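Local coordinates for cyclic AMP receptor protein (Thermus thermophilus, PDB 4EV0), which activates transcription from a set of promoters in a cAMP-dependent manner, binding cAMP and DNA as a homodimer, at residues B[5-10]-B[16-21]; B[141-146]-B[185-190]. All blocks are in the same frame, centred on the assembly; numbering follows the deposited sequence.

Contact 1: residues B[5-10]-B[16-21]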
ATOM      1  N   PRO B   5      16.109   3.018  14.869  1.00 82.58           N
ATOM      2  CA  PRO B   5      16.151   1.757  14.109  1.00 78.04           C
ATOM      3  C   PRO B   5      17.280   1.760  13.074  1.00 75.36           C
ATOM      4  O   PRO B   5      17.797   0.701  12.715  1.00 74.50           O
ATOM      5  CB  PRO B   5      14.770   1.698  13.433  1.00 76.87           C
ATOM      6  CG  PRO B   5      14.254   3.101  13.459  1.00 78.13           C
ATOM      7  CD  PRO B   5      14.842   3.751  14.681  1.00 82.20           C
ATOM      8  N   LEU B   6      17.667   2.958  12.632  1.00 68.27           N
ATOM      9  CA  LEU B   6      18.800   3.152  11.724  1.00 65.43           C
ATOM     10  C   LEU B   6      20.078   2.554  12.282  1.00 66.29           C
ATOM     11  O   LEU B   6      20.992   2.213  11.536  1.00 67.28           O
ATOM     12  CB  LEU B   6      19.022   4.646  11.485  1.00 63.25           C
ATOM     13  CG  LEU B   6      20.145   4.990  10.508  1.00 62.78           C
ATOM     14  CD1 LEU B   6      19.854   4.406   9.126  1.00 60.37           C
ATOM     15  CD2 LEU B   6      20.421   6.512  10.449  1.00 62.38           C
ATOM     16  N   PHE B   7      20.119   2.420  13.602  1.00 58.69           N
ATOM     17  CA  PHE B   7      21.302   1.988  14.334  1.00 62.07           C
ATOM     18  C   PHE B   7      21.160   0.604  14.957  1.00 65.93           C
ATOM     19  O   PHE B   7      22.002   0.184  15.758  1.00 67.88           O
ATOM     20  CB  PHE B   7      21.601   3.002  15.433  1.00 61.60           C
ATOM     21  CG  PHE B   7      21.948   4.363  14.914  1.00 59.45           C
ATOM     22  CD1 PHE B   7      22.708   4.503  13.765  1.00 57.14           C
ATOM     23  CD2 PHE B   7      21.502   5.512  15.572  1.00 63.17           C
ATOM     24  CE1 PHE B   7      23.031   5.766  13.284  1.00 58.59           C
ATOM     25  CE2 PHE B   7      21.824   6.782  15.100  1.00 60.84           C
ATOM     26  CZ  PHE B   7      22.589   6.916  13.960  1.00 58.28           C
ATOM     27  N   HIS B   8      20.090  -0.095  14.596  1.00 66.24           N
ATOM     28  CA  HIS B   8      19.861  -1.451  15.088  1.00 71.47           C
ATOM     29  C   HIS B   8      21.014  -2.403  14.736  1.00 72.61           C
ATOM     30  O   HIS B   8      21.463  -2.453  13.595  1.00 74.11           O
ATOM     31  CB  HIS B   8      18.523  -1.981  14.551  1.00 71.55           C
ATOM     32  CG  HIS B   8      18.084  -3.264  15.186  1.00 77.07           C
ATOM     33  ND1 HIS B   8      18.557  -4.497  14.783  1.00 77.88           N
ATOM     34  CD2 HIS B   8      17.223  -3.505  16.204  1.00 79.77           C
ATOM     35  CE1 HIS B   8      18.006  -5.441  15.525  1.00 82.54           C
ATOM     36  NE2 HIS B   8      17.191  -4.866  16.393  1.00 84.31           N
ATOM     37  N   GLY B   9      21.510  -3.131  15.731  1.00 68.35           N
ATOM     38  CA  GLY B   9      22.576  -4.095  15.511  1.00 72.09           C
ATOM     39  C   GLY B   9      23.973  -3.592  15.812  1.00 75.53           C
ATOM     40  O   GLY B   9      24.915  -4.394  15.929  1.00 76.96           O
ATOM     41  N   LEU B  10      24.122  -2.274  15.935  1.00 73.60           N
ATOM     42  CA  LEU B  10      25.440  -1.692  16.153  1.00 71.87           C
ATOM     43  C   LEU B  10      25.816  -1.625  17.632  1.00 75.16           C
ATOM     44  O   LEU B  10      24.995  -1.279  18.484  1.00 77.07           O
ATOM     45  CB  LEU B  10      25.505  -0.286  15.563  1.00 70.89           C
ATOM     46  CG  LEU B  10      25.164  -0.030  14.098  1.00 67.33           C
ATOM     47  CD1 LEU B  10      25.193   1.497  13.893  1.00 63.11           C
ATOM     48  CD2 LEU B  10      26.133  -0.753  13.161  1.00 65.85           C
ATOM     49  N   ASP B  16      28.197   5.731  18.116  1.00 80.07           N
ATOM     50  CA  ASP B  16      28.948   6.968  18.256  1.00 80.16           C
ATOM     51  C   ASP B  16      29.673   7.291  16.951  1.00 77.76           C
ATOM     52  O   ASP B  16      29.664   8.428  16.474  1.00 75.54           O
ATOM     53  CB  ASP B  16      29.950   6.840  19.407  1.00 83.31           C
ATOM     54  CG  ASP B  16      29.282   6.488  20.727  1.00 88.84           C
ATOM     55  OD1 ASP B  16      28.070   6.766  20.876  1.00 89.18           O
ATOM     56  OD2 ASP B  16      29.968   5.937  21.615  1.00 92.41           O
ATOM     57  N   LEU B  17      30.278   6.265  16.371  1.00 77.85           N
ATOM     58  CA  LEU B  17      30.966   6.386  15.097  1.00 79.27           C
ATOM     59  C   LEU B  17      30.027   6.913  14.014  1.00 75.06           C
ATOM     60  O   LEU B  17      30.352   7.861  13.302  1.00 74.71           O
ATOM     61  CB  LEU B  17      31.532   5.011  14.710  1.00 81.13           C
ATOM     62  CG  LEU B  17      32.518   4.786  13.562  1.00 83.44           C
ATOM     63  CD1 LEU B  17      33.158   3.409  13.729  1.00 85.82           C
ATOM     64  CD2 LEU B  17      31.840   4.865  12.203  1.00 80.55           C
ATOM     65  N   ALA B  18      28.859   6.291  13.897  1.00 65.56           N
ATOM     66  CA  ALA B  18      27.880   6.685  12.886  1.00 63.04           C
ATOM     67  C   ALA B  18      27.392   8.135  13.064  1.00 59.92           C
ATOM     68  O   ALA B  18      27.338   8.904  12.102  1.00 59.32           O
ATOM     69  CB  ALA B  18      26.708   5.700  12.867  1.00 59.82           C
ATOM     70  N   LEU B  19      27.073   8.515  14.299  1.00 63.47           N
ATOM     71  CA  LEU B  19      26.566   9.854  14.587  1.00 66.63           C
ATOM     72  C   LEU B  19      27.524  10.983  14.196  1.00 68.46           C
ATOM     73  O   LEU B  19      27.095  12.128  14.020  1.00 66.63           O
ATOM     74  CB  LEU B  19      26.207   9.968  16.070  1.00 69.14           C
ATOM     75  CG  LEU B  19      24.908   9.241  16.415  1.00 67.95           C
ATOM     76  CD1 LEU B  19      24.654   9.250  17.910  1.00 70.73           C
ATOM     77  CD2 LEU B  19      23.757   9.887  15.661  1.00 64.51           C
ATOM     78  N   SER B  20      28.812  10.657  14.053  1.00 67.40           N
ATOM     79  CA  SER B  20      29.843  11.670  13.803  1.00 68.67           C
ATOM     80  C   SER B  20      29.826  12.182  12.363  1.00 68.16           C
ATOM     81  O   SER B  20      30.469  13.192  12.049  1.00 70.20           O
ATOM     82  CB  SER B  20      31.239  11.150  14.176  1.00 70.89           C
ATOM     83  OG  SER B  20      31.728  10.195  13.242  1.00 70.82           O
ATOM     84  N   TYR B  21      29.094  11.478  11.495  1.00 66.54           N
ATOM     85  CA  TYR B  21      28.946  11.891  10.098  1.00 66.16           C
ATOM     86  C   TYR B  21      27.804  12.919   9.897  1.00 63.77           C
ATOM     87  O   TYR B  21      27.651  13.509   8.821  1.00 61.81           O
ATOM     88  CB  TYR B  21      28.731  10.660   9.214  1.00 64.71           C
ATOM     89  CG  TYR B  21      29.955   9.780   9.038  1.00 67.49           C
ATOM     90  CD1 TYR B  21      30.367   8.905  10.041  1.00 67.98           C
ATOM     91  CD2 TYR B  21      30.677   9.792   7.850  1.00 68.31           C
ATOM     92  CE1 TYR B  21      31.482   8.089   9.874  1.00 68.88           C
ATOM     93  CE2 TYR B  21      31.791   8.978   7.674  1.00 71.24           C
ATOM     94  CZ  TYR B  21      32.188   8.133   8.689  1.00 72.25           C
ATOM     95  OH  TYR B  21      33.297   7.329   8.514  1.00 76.30           O
TER

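Contact 2: residues B[141-146]-B[185-190]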
ATOM      1  N   GLU B 141     -18.757   0.290   6.292  1.00 50.22           N
ATOM      2  CA  GLU B 141     -18.895   0.120   4.853  1.00 48.00           C
ATOM      3  C   GLU B 141     -18.799  -1.365   4.448  1.00 44.60           C
ATOM      4  O   GLU B 141     -19.501  -1.823   3.527  1.00 40.47           O
ATOM      5  CB  GLU B 141     -17.834   0.921   4.123  1.00 47.24           C
ATOM      6  CG  GLU B 141     -17.949   2.412   4.289  1.00 54.81           C
ATOM      7  CD  GLU B 141     -16.655   3.130   3.933  1.00 57.42           C
ATOM      8  OE1 GLU B 141     -16.659   3.887   2.938  1.00 55.22           O
ATOM      9  OE2 GLU B 141     -15.642   2.921   4.641  1.00 60.92           O
ATOM     10  N   ALA B 142     -17.943  -2.108   5.144  1.00 45.70           N
ATOM     11  CA  ALA B 142     -17.890  -3.550   4.967  1.00 45.25           C
ATOM     12  C   ALA B 142     -19.290  -4.152   5.186  1.00 41.73           C
ATOM     13  O   ALA B 142     -19.736  -4.988   4.416  1.00 37.74           O
ATOM     14  CB  ALA B 142     -16.840  -4.176   5.908  1.00 45.74           C
ATOM     15  N   ARG B 143     -19.989  -3.675   6.210  1.00 47.71           N
ATOM     16  CA  ARG B 143     -21.325  -4.159   6.546  1.00 49.69           C
ATOM     17  C   ARG B 143     -22.323  -3.954   5.395  1.00 47.56           C
ATOM     18  O   ARG B 143     -22.984  -4.898   4.967  1.00 46.17           O
ATOM     19  CB  ARG B 143     -21.800  -3.466   7.824  1.00 55.14           C
ATOM     20  CG  ARG B 143     -23.129  -3.932   8.332  1.00 56.41           C
ATOM     21  CD  ARG B 143     -23.278  -3.594   9.817  1.00 62.16           C
ATOM     22  NE  ARG B 143     -24.651  -3.801  10.269  1.00 64.96           N
ATOM     23  CZ  ARG B 143     -25.598  -2.872  10.187  1.00 68.81           C
ATOM     24  NH1 ARG B 143     -25.304  -1.672   9.686  1.00 67.13           N
ATOM     25  NH2 ARG B 143     -26.832  -3.137  10.612  1.00 71.71           N
ATOM     26  N   ASN B 144     -22.404  -2.724   4.888  1.00 52.05           N
ATOM     27  CA  ASN B 144     -23.185  -2.409   3.689  1.00 50.10           C
ATOM     28  C   ASN B 144     -22.866  -3.336   2.507  1.00 46.59           C
ATOM     29  O   ASN B 144     -23.762  -3.866   1.852  1.00 46.84           O
ATOM     30  CB  ASN B 144     -22.902  -0.973   3.221  1.00 51.17           C
ATOM     31  CG  ASN B 144     -23.200   0.083   4.287  1.00 53.74           C
ATOM     32  OD1 ASN B 144     -22.390   0.982   4.521  1.00 56.83           O
ATOM     33  ND2 ASN B 144     -24.368  -0.007   4.910  1.00 57.29           N
ATOM     34  N   ARG B 145     -21.579  -3.495   2.220  1.00 46.83           N
ATOM     35  CA  ARG B 145     -21.130  -4.252   1.065  1.00 45.52           C
ATOM     36  C   ARG B 145     -21.457  -5.742   1.172  1.00 44.44           C
ATOM     37  O   ARG B 145     -21.826  -6.376   0.183  1.00 41.40           O
ATOM     38  CB  ARG B 145     -19.626  -4.036   0.851  1.00 45.58           C
ATOM     39  CG  ARG B 145     -19.306  -2.620   0.398  1.00 46.63           C
ATOM     40  CD  ARG B 145     -17.861  -2.400   0.024  1.00 45.50           C
ATOM     41  NE  ARG B 145     -17.662  -0.987  -0.287  1.00 51.54           N
ATOM     42  CZ  ARG B 145     -16.534  -0.472  -0.768  1.00 55.18           C
ATOM     43  NH1 ARG B 145     -15.484  -1.262  -1.009  1.00 52.08           N
ATOM     44  NH2 ARG B 145     -16.456   0.837  -1.010  1.00 57.11           N
ATOM     45  N   VAL B 146     -21.336  -6.288   2.378  1.00 42.67           N
ATOM     46  CA  VAL B 146     -21.671  -7.680   2.610  1.00 42.90           C
ATOM     47  C   VAL B 146     -23.189  -7.891   2.536  1.00 44.78           C
ATOM     48  O   VAL B 146     -23.645  -8.859   1.938  1.00 42.98           O
ATOM     49  CB  VAL B 146     -21.062  -8.177   3.934  1.00 44.58           C
ATOM     50  CG1 VAL B 146     -21.545  -9.575   4.268  1.00 46.30           C
ATOM     51  CG2 VAL B 146     -19.525  -8.135   3.839  1.00 44.09           C
ATOM     52  N   HIS B 185     -21.428 -12.395  11.628  1.00 72.70           N
ATOM     53  CA  HIS B 185     -21.700 -12.601  13.043  1.00 78.32           C
ATOM     54  C   HIS B 185     -22.478 -11.427  13.648  1.00 80.17           C
ATOM     55  O   HIS B 185     -23.400 -11.633  14.437  1.00 84.75           O
ATOM     56  CB  HIS B 185     -20.428 -12.967  13.811  1.00 80.53           C
ATOM     57  CG  HIS B 185     -19.978 -14.376  13.555  1.00 85.32           C
ATOM     58  ND1 HIS B 185     -20.698 -15.475  13.984  1.00 85.52           N
ATOM     59  CD2 HIS B 185     -18.910 -14.867  12.882  1.00 84.09           C
ATOM     60  CE1 HIS B 185     -20.079 -16.580  13.606  1.00 86.08           C
ATOM     61  NE2 HIS B 185     -18.992 -16.240  12.934  1.00 85.20           N
ATOM     62  N   ALA B 186     -22.141 -10.206  13.234  1.00 56.47           N
ATOM     63  CA  ALA B 186     -22.922  -9.028  13.617  1.00 59.31           C
ATOM     64  C   ALA B 186     -24.353  -9.063  13.047  1.00 58.22           C
ATOM     65  O   ALA B 186     -25.310  -8.722  13.745  1.00 61.82           O
ATOM     66  CB  ALA B 186     -22.210  -7.751  13.219  1.00 56.63           C
ATOM     67  N   LEU B 187     -24.497  -9.486  11.789  1.00 64.11           N
ATOM     68  CA  LEU B 187     -25.823  -9.615  11.172  1.00 64.00           C
ATOM     69  C   LEU B 187     -26.681 -10.679  11.846  1.00 67.78           C
ATOM     70  O   LEU B 187     -27.900 -10.539  11.913  1.00 70.10           O
ATOM     71  CB  LEU B 187     -25.714  -9.904   9.673  1.00 60.39           C
ATOM     72  CG  LEU B 187     -25.255  -8.731   8.803  1.00 57.70           C
ATOM     73  CD1 LEU B 187     -25.137  -9.112   7.329  1.00 53.01           C
ATOM     74  CD2 LEU B 187     -26.197  -7.529   8.981  1.00 61.51           C
ATOM     75  N   ALA B 188     -26.049 -11.739  12.347  1.00 61.75           N
ATOM     76  CA  ALA B 188     -26.776 -12.774  13.080  1.00 66.26           C
ATOM     77  C   ALA B 188     -27.211 -12.286  14.467  1.00 72.15           C
ATOM     78  O   ALA B 188     -28.331 -12.570  14.905  1.00 75.51           O
ATOM     79  CB  ALA B 188     -25.953 -14.054  13.191  1.00 64.63           C
ATOM     80  N   GLU B 189     -26.323 -11.556  15.142  1.00 82.68           N
ATOM     81  CA  GLU B 189     -26.627 -10.915  16.428  1.00 90.00           C
ATOM     82  C   GLU B 189     -27.801  -9.926  16.323  1.00 91.45           C
ATOM     83  O   GLU B 189     -28.554  -9.727  17.279  1.00 97.43           O
ATOM     84  CB  GLU B 189     -25.372 -10.215  16.975  1.00 90.50           C
ATOM     85  CG  GLU B 189     -25.592  -9.357  18.222  1.00 99.24           C
ATOM     86  CD  GLU B 189     -24.281  -8.919  18.871  1.00106.58           C
ATOM     87  OE1 GLU B 189     -23.308  -9.706  18.819  1.00104.41           O
ATOM     88  OE2 GLU B 189     -24.223  -7.793  19.424  1.00108.94           O
ATOM     89  N   GLU B 190     -27.952  -9.319  15.150  1.00 84.02           N
ATOM     90  CA  GLU B 190     -29.064  -8.411  14.880  1.00 85.35           C
ATOM     91  C   GLU B 190     -30.308  -9.147  14.404  1.00 86.22           C
ATOM     92  O   GLU B 190     -31.308  -8.528  14.070  1.00 87.70           O
ATOM     93  CB  GLU B 190     -28.666  -7.399  13.810  1.00 83.10           C
ATOM     94  CG  GLU B 190     -27.465  -6.549  14.161  1.00 80.07           C
ATOM     95  CD  GLU B 190     -27.080  -5.627  13.024  1.00 79.21           C
ATOM     96  OE1 GLU B 190     -25.863  -5.474  12.768  1.00 75.69           O
ATOM     97  OE2 GLU B 190     -28.000  -5.055  12.386  1.00 80.93           O
TER

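Contact 1: residues B[5-10]-B[16-21]
The ring of F7 reaches across to helix 12-19 and meets it with its outer carbons at two points. F7 CE1 lies 3.7 Å from A18 CB, and F7 CZ comes to 3.6 Å from L19 CD2. F7 CE2 follows close behind, 3.7 Å from the same methyl, so that L19 CD2 lies near both CZ and CE2 of F7. Both groups lie obliquely to the ring. The touch is wholly apolar, with no hydrogen bond joining 5-10 to 16-21. In F7, CG stands anti to the carbonyl carbon and beside the backbone N (chi1 -64°), which brings the ring up against A18 and L19; the side chains of F7 and L19 then cross at about a right angle. An alanine at F7 would take away every ring contact described here and is likely to open a gap, leaving CD2 of L19 and CB of A18 without the ring they pack on. Further out, the backbone fixes where the ring starts. H8 N bonds to P5 O in the 3-10 segment, and L10 N closes a type II turn on F7 O at 3.3 Å. G9 takes a positive phi that suits glycine, since a CB would press on the preceding carbonyl oxygen. On the helix side, L17 O accepts from both S20 N and S20 OG, the hydroxyl at 2.7 Å. F7 also touches L45 of strand 42-46, while N118 of helix 114-135 donates to the carbonyl oxygens of L6 and H8. The F7 ring thus packs the 3-10 segment against helix 12-19, which follows it after a short turn, as part of the helical N-terminal portion that packs with the beta-roll in cyclic nucleotide-binding domains of the CRP family.

Contact 2: residues B[141-146]-B[185-190]
R143 and E190 come at each other from opposite directions and join in a salt bridge between helix 139-154 and the residue following helix 177-189. R143 leads with its CG anti to the backbone N and its chain extended as far as NE, which carries the guanidinium away from its own helix to the carboxylate. The grip is side-on and twofold: R143 NE donates to E190 OE1 at 3.2 Å, and R143 NH2 to E190 OE2 at 2.9 Å. Each oxygen uses its syn lone pair. OE2 lies near the guanidinium plane, whereas OE1 is tilted out of it, in keeping with planes 33° apart; the N-H...O angles, 136° at NE and 147° at NH2, are both well short of straight. E190 meets it with a chain extended beyond CG. Beside this pair, L187 CD2 approaches R143 NE obliquely at 4.2 Å, bringing an apolar methyl alongside the charged group. NH2 has a second acceptor in the backbone oxygen of A216, so two partners fix the rotation of the guanidinium, and I211 of helix 205-212 packs against R143, L187 and E190 alike. On another side of the same helix, N144 and R145 pack on Y148 and N144 of the second subunit. Farther along, V146 turns toward helix 177-189, where it touches V180 and V183. The salt bridge is a side-chain link between the first helix of the winged helix-turn-helix domain and the residue just after its recognition helix, beyond the predicted DNA-binding motif of this CRP-family regulator.

How the contacts relate
Contacts 1 and 2 lie in the two separate domains of the subunit, their centres 50 Å apart on opposite sides of the chain's centre and their nearest atoms about 31 Å apart. They follow one another in sequence: 5-10 with 16-21 is complete before 141-146 opens. The first belongs to the cAMP-binding part, the second to the DNA-binding domain, and helix 114-135, whose first turns pack on 5-10 and which supplies R126 to the cAMP pocket, leads on to the latter. Neither touches cAMP. One is purely apolar and local in sequence; the other is mainly ionic and bridges 38 intervening residues. Only contact 2 has neighbours from the second subunit.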